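Local coordinates for protein processed glycerol phosphate lipoteichoic acid synthase 2 (Bacillus subtilis, PDB 2W8D) that belongs to the sulfatase family of the alkaline phosphatase clan, as the processed form of a lipoteichoic acid synthase with a magnesium site, at residues L119-N132 with L182-L196. Residues are numbered along the deposited sequence; the frame is centred on the assembly and turned at random.
Sequences LKSKNYTSATFHGN and LESLPQPFYTKFITL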
loop_
_atom_site.group_PDB
_atom_site.type_symbol
_atom_site.label_atom_id
_atom_site.label_comp_id
_atom_site.label_asym_id
_atom_site.label_seq_id
_atom_site.Cartn_x
_atom_site.Cartn_y
_atom_site.Cartn_z
ATOM N N LEU A 119 7.019 -9.259 -13.996
ATOM C CA LEU A 119 7.672 -8.267 -14.810
ATOM C C LEU A 119 9.065 -8.636 -15.358
ATOM O O LEU A 119 9.574 -7.924 -16.214
ATOM C CB LEU A 119 7.683 -6.938 -14.059
ATOM C CG LEU A 119 6.267 -6.361 -13.981
ATOM C CD1 LEU A 119 6.199 -5.034 -13.241
ATOM C CD2 LEU A 119 5.715 -6.232 -15.422
ATOM N N LYS A 120 9.667 -9.740 -14.897
ATOM C CA LYS A 120 10.990 -10.152 -15.389
ATOM C C LYS A 120 10.960 -10.474 -16.865
ATOM O O LYS A 120 11.919 -10.215 -17.572
ATOM C CB LYS A 120 11.536 -11.383 -14.640
ATOM C CG LYS A 120 12.501 -11.061 -13.511
ATOM C CD LYS A 120 12.189 -11.929 -12.310
ATOM C CE LYS A 120 12.456 -11.192 -10.984
ATOM N NZ LYS A 120 13.896 -10.841 -10.736
ATOM N N SER A 121 9.860 -11.070 -17.311
ATOM C CA SER A 121 9.685 -11.471 -18.704
ATOM C C SER A 121 9.519 -10.245 -19.614
ATOM O O SER A 121 9.642 -10.353 -20.846
ATOM C CB SER A 121 8.463 -12.374 -18.829
ATOM O OG SER A 121 7.318 -11.712 -18.315
ATOM N N LYS A 122 9.238 -9.100 -18.998
ATOM C CA LYS A 122 9.311 -7.799 -19.651
ATOM C C LYS A 122 10.635 -7.048 -19.353
ATOM O O LYS A 122 10.750 -5.868 -19.665
ATOM C CB LYS A 122 8.077 -6.929 -19.297
ATOM C CG LYS A 122 6.803 -7.205 -20.153
ATOM C CD LYS A 122 6.113 -5.892 -20.673
ATOM C CE LYS A 122 5.363 -5.102 -19.555
ATOM N NZ LYS A 122 4.797 -3.715 -19.904
ATOM N N ASN A 123 11.627 -7.730 -18.761
ATOM C CA ASN A 123 12.984 -7.166 -18.500
ATOM C C ASN A 123 13.106 -6.106 -17.391
ATOM O O ASN A 123 14.017 -5.261 -17.425
ATOM C CB ASN A 123 13.619 -6.629 -19.793
ATOM C CG ASN A 123 13.681 -7.671 -20.862
ATOM O OD1 ASN A 123 14.211 -8.766 -20.644
ATOM N ND2 ASN A 123 13.114 -7.364 -22.020
ATOM N N TYR A 124 12.212 -6.156 -16.405
ATOM C CA TYR A 124 12.283 -5.218 -15.276
ATOM C C TYR A 124 13.337 -5.653 -14.264
ATOM O O TYR A 124 13.380 -6.812 -13.836
ATOM C CB TYR A 124 10.905 -5.021 -14.584
ATOM C CG TYR A 124 9.934 -4.098 -15.353
ATOM C CD1 TYR A 124 9.558 -2.850 -14.845
ATOM C CD2 TYR A 124 9.386 -4.492 -16.576
ATOM C CE1 TYR A 124 8.674 -2.035 -15.558
ATOM C CE2 TYR A 124 8.512 -3.679 -17.288
ATOM C CZ TYR A 124 8.171 -2.452 -16.790
ATOM O OH TYR A 124 7.283 -1.673 -17.504
ATOM N N THR A 125 14.193 -4.724 -13.875
ATOM C CA THR A 125 15.035 -4.961 -12.731
ATOM C C THR A 125 14.245 -4.461 -11.513
ATOM O O THR A 125 13.604 -3.427 -11.584
ATOM C CB THR A 125 16.389 -4.253 -12.889
ATOM O OG1 THR A 125 17.078 -4.762 -14.057
ATOM C CG2 THR A 125 17.246 -4.517 -11.676
ATOM N N SER A 126 14.234 -5.207 -10.421
ATOM C CA SER A 126 13.509 -4.778 -9.233
ATOM C C SER A 126 14.455 -4.524 -8.058
ATOM O O SER A 126 15.451 -5.254 -7.884
ATOM C CB SER A 126 12.369 -5.757 -8.863
ATOM O OG SER A 126 12.794 -7.122 -8.823
ATOM N N ALA A 127 14.158 -3.475 -7.285
ATOM C CA ALA A 127 14.940 -3.119 -6.086
ATOM C C ALA A 127 14.068 -2.487 -4.991
ATOM O O ALA A 127 13.163 -1.715 -5.295
ATOM C CB ALA A 127 16.081 -2.158 -6.457
ATOM N N THR A 128 14.358 -2.791 -3.719
ATOM C CA THR A 128 13.742 -2.072 -2.612
ATOM C C THR A 128 14.748 -1.111 -2.008
ATOM O O THR A 128 15.930 -1.444 -1.940
ATOM C CB THR A 128 13.289 -3.045 -1.527
ATOM O OG1 THR A 128 12.304 -3.928 -2.080
ATOM C CG2 THR A 128 12.728 -2.293 -0.318
ATOM N N PHE A 129 14.278 0.069 -1.573
ATOM C CA PHE A 129 15.098 1.021 -0.830
ATOM C C PHE A 129 14.527 1.179 0.556
ATOM O O PHE A 129 13.323 1.317 0.722
ATOM C CB PHE A 129 15.112 2.376 -1.533
ATOM C CG PHE A 129 15.697 2.324 -2.909
ATOM C CD1 PHE A 129 17.019 2.711 -3.132
ATOM C CD2 PHE A 129 14.948 1.837 -3.979
ATOM C CE1 PHE A 129 17.565 2.634 -4.395
ATOM C CE2 PHE A 129 15.499 1.761 -5.261
ATOM C CZ PHE A 129 16.805 2.157 -5.464
ATOM N N HIS A 130 15.370 1.184 1.568
ATOM C CA HIS A 130 14.881 1.320 2.926
ATOM C C HIS A 130 16.047 1.620 3.842
ATOM O O HIS A 130 17.107 1.005 3.733
ATOM C CB HIS A 130 14.213 0.027 3.335
ATOM C CG HIS A 130 13.571 0.072 4.677
ATOM N ND1 HIS A 130 12.582 0.980 4.999
ATOM C CD2 HIS A 130 13.767 -0.683 5.777
ATOM C CE1 HIS A 130 12.204 0.781 6.247
ATOM N NE2 HIS A 130 12.902 -0.225 6.738
ATOM N N GLY A 131 15.860 2.589 4.732
ATOM C CA GLY A 131 16.953 3.075 5.571
ATOM C C GLY A 131 17.095 2.333 6.882
ATOM O O GLY A 131 17.298 2.960 7.905
ATOM N N ASN A 132 16.983 1.008 6.857
ATOM C CA ASN A 132 17.079 0.189 8.065
ATOM C C ASN A 132 17.645 -1.165 7.659
ATOM O O ASN A 132 17.683 -1.468 6.475
ATOM C CB ASN A 132 15.704 0.036 8.745
ATOM C CG ASN A 132 15.789 -0.607 10.161
ATOM O OD1 ASN A 132 16.864 -0.785 10.718
ATOM N ND2 ASN A 132 14.642 -0.947 10.727
ATOM N N LEU A 182 19.233 4.839 -7.513
ATOM C CA LEU A 182 18.113 4.614 -8.415
ATOM C C LEU A 182 18.469 4.843 -9.880
ATOM O O LEU A 182 17.981 4.124 -10.751
ATOM C CB LEU A 182 16.946 5.515 -8.045
ATOM C CG LEU A 182 15.739 5.367 -8.953
ATOM C CD1 LEU A 182 15.032 4.031 -8.673
ATOM C CD2 LEU A 182 14.823 6.553 -8.736
ATOM N N GLU A 183 19.305 5.846 -10.132
ATOM C CA GLU A 183 19.729 6.213 -11.468
ATOM C C GLU A 183 20.756 5.223 -12.049
ATOM O O GLU A 183 21.052 5.259 -13.239
ATOM C CB GLU A 183 20.286 7.653 -11.453
ATOM C CG GLU A 183 19.219 8.712 -11.078
ATOM C CD GLU A 183 19.767 10.026 -10.457
ATOM O OE1 GLU A 183 20.993 10.253 -10.400
ATOM O OE2 GLU A 183 18.938 10.856 -10.012
ATOM N N SER A 184 21.282 4.325 -11.214
ATOM C CA SER A 184 22.204 3.297 -11.690
ATOM C C SER A 184 21.439 2.036 -12.165
ATOM O O SER A 184 22.025 1.110 -12.712
ATOM C CB SER A 184 23.268 2.971 -10.622
ATOM O OG SER A 184 22.826 1.932 -9.747
ATOM N N LEU A 185 20.127 2.021 -11.985
ATOM C CA LEU A 185 19.345 0.825 -12.298
ATOM C C LEU A 185 19.092 0.684 -13.795
ATOM O O LEU A 185 18.590 1.606 -14.439
ATOM C CB LEU A 185 18.015 0.827 -11.539
ATOM C CG LEU A 185 17.870 0.065 -10.215
ATOM C CD1 LEU A 185 19.066 0.205 -9.290
ATOM C CD2 LEU A 185 16.572 0.472 -9.483
ATOM N N PRO A 186 19.411 -0.494 -14.359
ATOM C CA PRO A 186 19.086 -0.668 -15.779
ATOM C C PRO A 186 17.556 -0.584 -15.942
ATOM O O PRO A 186 16.809 -1.070 -15.095
ATOM C CB PRO A 186 19.633 -2.056 -16.098
ATOM C CG PRO A 186 19.664 -2.752 -14.796
ATOM C CD PRO A 186 19.836 -1.745 -13.715
ATOM N N GLN A 187 17.117 0.076 -17.001
ATOM C CA GLN A 187 15.711 0.375 -17.236
ATOM C C GLN A 187 15.107 -0.634 -18.212
ATOM O O GLN A 187 15.794 -1.076 -19.124
ATOM C CB GLN A 187 15.594 1.808 -17.777
ATOM C CG GLN A 187 15.601 2.860 -16.652
ATOM C CD GLN A 187 15.323 4.253 -17.141
ATOM O OE1 GLN A 187 14.317 4.509 -17.809
ATOM N NE2 GLN A 187 16.211 5.178 -16.800
ATOM N N PRO A 188 13.829 -1.017 -18.025
ATOM C CA PRO A 188 12.859 -0.534 -17.036
ATOM C C PRO A 188 13.087 -1.116 -15.658
ATOM O O PRO A 188 13.581 -2.228 -15.531
ATOM C CB PRO A 188 11.528 -1.031 -17.582
ATOM C CG PRO A 188 11.866 -2.253 -18.378
ATOM C CD PRO A 188 13.313 -2.171 -18.789
ATOM N N PHE A 189 12.716 -0.368 -14.621
ATOM C CA PHE A 189 12.876 -0.861 -13.260
ATOM C C PHE A 189 11.600 -0.772 -12.457
ATOM O O PHE A 189 10.764 0.098 -12.697
ATOM C CB PHE A 189 14.024 -0.148 -12.541
ATOM C CG PHE A 189 13.835 1.337 -12.410
ATOM C CD1 PHE A 189 12.843 1.862 -11.590
ATOM C CD2 PHE A 189 14.647 2.210 -13.094
ATOM C CE1 PHE A 189 12.668 3.262 -11.488
ATOM C CE2 PHE A 189 14.486 3.583 -12.983
ATOM C CZ PHE A 189 13.507 4.104 -12.190
ATOM N N TYR A 190 11.465 -1.670 -11.479
ATOM C CA TYR A 190 10.339 -1.696 -10.563
ATOM C C TYR A 190 10.908 -1.592 -9.145
ATOM O O TYR A 190 11.677 -2.461 -8.731
ATOM C CB TYR A 190 9.612 -3.025 -10.749
ATOM C CG TYR A 190 8.515 -3.350 -9.732
ATOM C CD1 TYR A 190 8.819 -3.795 -8.436
ATOM C CD2 TYR A 190 7.183 -3.283 -10.119
ATOM C CE1 TYR A 190 7.790 -4.120 -7.549
ATOM C CE2 TYR A 190 6.177 -3.608 -9.277
ATOM C CZ TYR A 190 6.466 -4.001 -8.000
ATOM O OH TYR A 190 5.393 -4.305 -7.236
ATOM N N THR A 191 10.534 -0.548 -8.412
ATOM C CA THR A 191 11.229 -0.164 -7.179
ATOM C C THR A 191 10.279 0.205 -6.062
ATOM O O THR A 191 9.172 0.688 -6.329
ATOM C CB THR A 191 12.161 1.046 -7.383
ATOM O OG1 THR A 191 11.443 2.107 -8.023
ATOM C CG2 THR A 191 13.312 0.658 -8.240
ATOM N N LYS A 192 10.721 -0.039 -4.823
ATOM C CA LYS A 192 9.932 0.229 -3.631
ATOM C C LYS A 192 10.719 1.095 -2.677
ATOM O O LYS A 192 11.836 0.723 -2.291
ATOM C CB LYS A 192 9.558 -1.070 -2.896
ATOM C CG LYS A 192 8.563 -1.996 -3.621
ATOM C CD LYS A 192 8.941 -3.502 -3.415
ATOM C CE LYS A 192 9.083 -3.851 -1.954
ATOM N NZ LYS A 192 7.829 -3.463 -1.208
ATOM N N PHE A 193 10.130 2.230 -2.287
ATOM C CA PHE A 193 10.707 3.082 -1.261
ATOM C C PHE A 193 9.905 3.016 0.042
ATOM O O PHE A 193 8.734 3.431 0.098
ATOM C CB PHE A 193 10.778 4.521 -1.773
ATOM C CG PHE A 193 11.825 4.735 -2.836
ATOM C CD1 PHE A 193 13.033 5.315 -2.517
ATOM C CD2 PHE A 193 11.597 4.347 -4.152
ATOM C CE1 PHE A 193 14.009 5.506 -3.504
ATOM C CE2 PHE A 193 12.530 4.545 -5.121
ATOM C CZ PHE A 193 13.755 5.131 -4.814
ATOM N N ILE A 194 10.512 2.459 1.086
ATOM C CA ILE A 194 9.802 2.306 2.358
ATOM C C ILE A 194 10.256 3.391 3.333
ATOM O O ILE A 194 11.377 3.333 3.857
ATOM C CB ILE A 194 9.998 0.897 2.994
ATOM C CG1 ILE A 194 9.931 -0.228 1.937
ATOM C CG2 ILE A 194 8.998 0.697 4.224
ATOM C CD1 ILE A 194 8.584 -0.405 1.231
ATOM N N THR A 195 9.397 4.388 3.548
ATOM C CA THR A 195 9.716 5.514 4.427
ATOM C C THR A 195 9.668 5.031 5.867
ATOM O O THR A 195 9.072 4.010 6.133
ATOM C CB THR A 195 8.762 6.736 4.213
ATOM O OG1 THR A 195 7.393 6.418 4.587
ATOM C CG2 THR A 195 8.822 7.181 2.763
ATOM N N LEU A 196 10.257 5.806 6.776
ATOM C CA LEU A 196 10.448 5.473 8.193
ATOM C C LEU A 196 10.013 6.532 9.203
ATOM O O LEU A 196 9.697 6.184 10.355
ATOM C CB LEU A 196 11.942 5.272 8.457
ATOM C CG LEU A 196 12.408 3.842 8.238
ATOM C CD1 LEU A 196 13.900 3.711 8.436
ATOM C CD2 LEU A 196 11.594 2.864 9.127
HETATM O O HOH W 1 13.641 4.463 4.688
#
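F129 and F193, facing each other in a parallel bridge, stack as offset rings, centroids 4.4 Å apart and planes at 4°. Similar chi1 values (-62° and -72°) send both rings the same way, side by side, and their flatness lets them overlap. T191 CG2 meets the F129 rim, while L182 and F174 of helix 171-183, which leads toward strand 189-194, pack around that ring.

Strands 125-130 and 189-194 are inner neighbours in the large mixed sheet of the sulfatase-family domain, flanked by parallel strands 150-152 and 33-39. F129 N reaches K192 O at 2.6 Å, and I194 N returns to F129 O. P188, after a cis peptide, lays CB over the centre of the Y124 ring, 3.7 Å from its centroid, a CH-pi contact; the Y124 hydroxyl bonds K32 O. H130 ND1 donates within its ring plane to I194 O (2.9 Å), but from 35° off the carbonyl plane; a water bridges that oxygen to G131 N. K192 CE touches T128 OG1 (3.2 Å) without satisfying this buried hydroxyl, while NZ forms salt bridges to E88 and E92. Amide pairing thus sets the register, the stack packs one face, and imidazole and water satisfy I194 O.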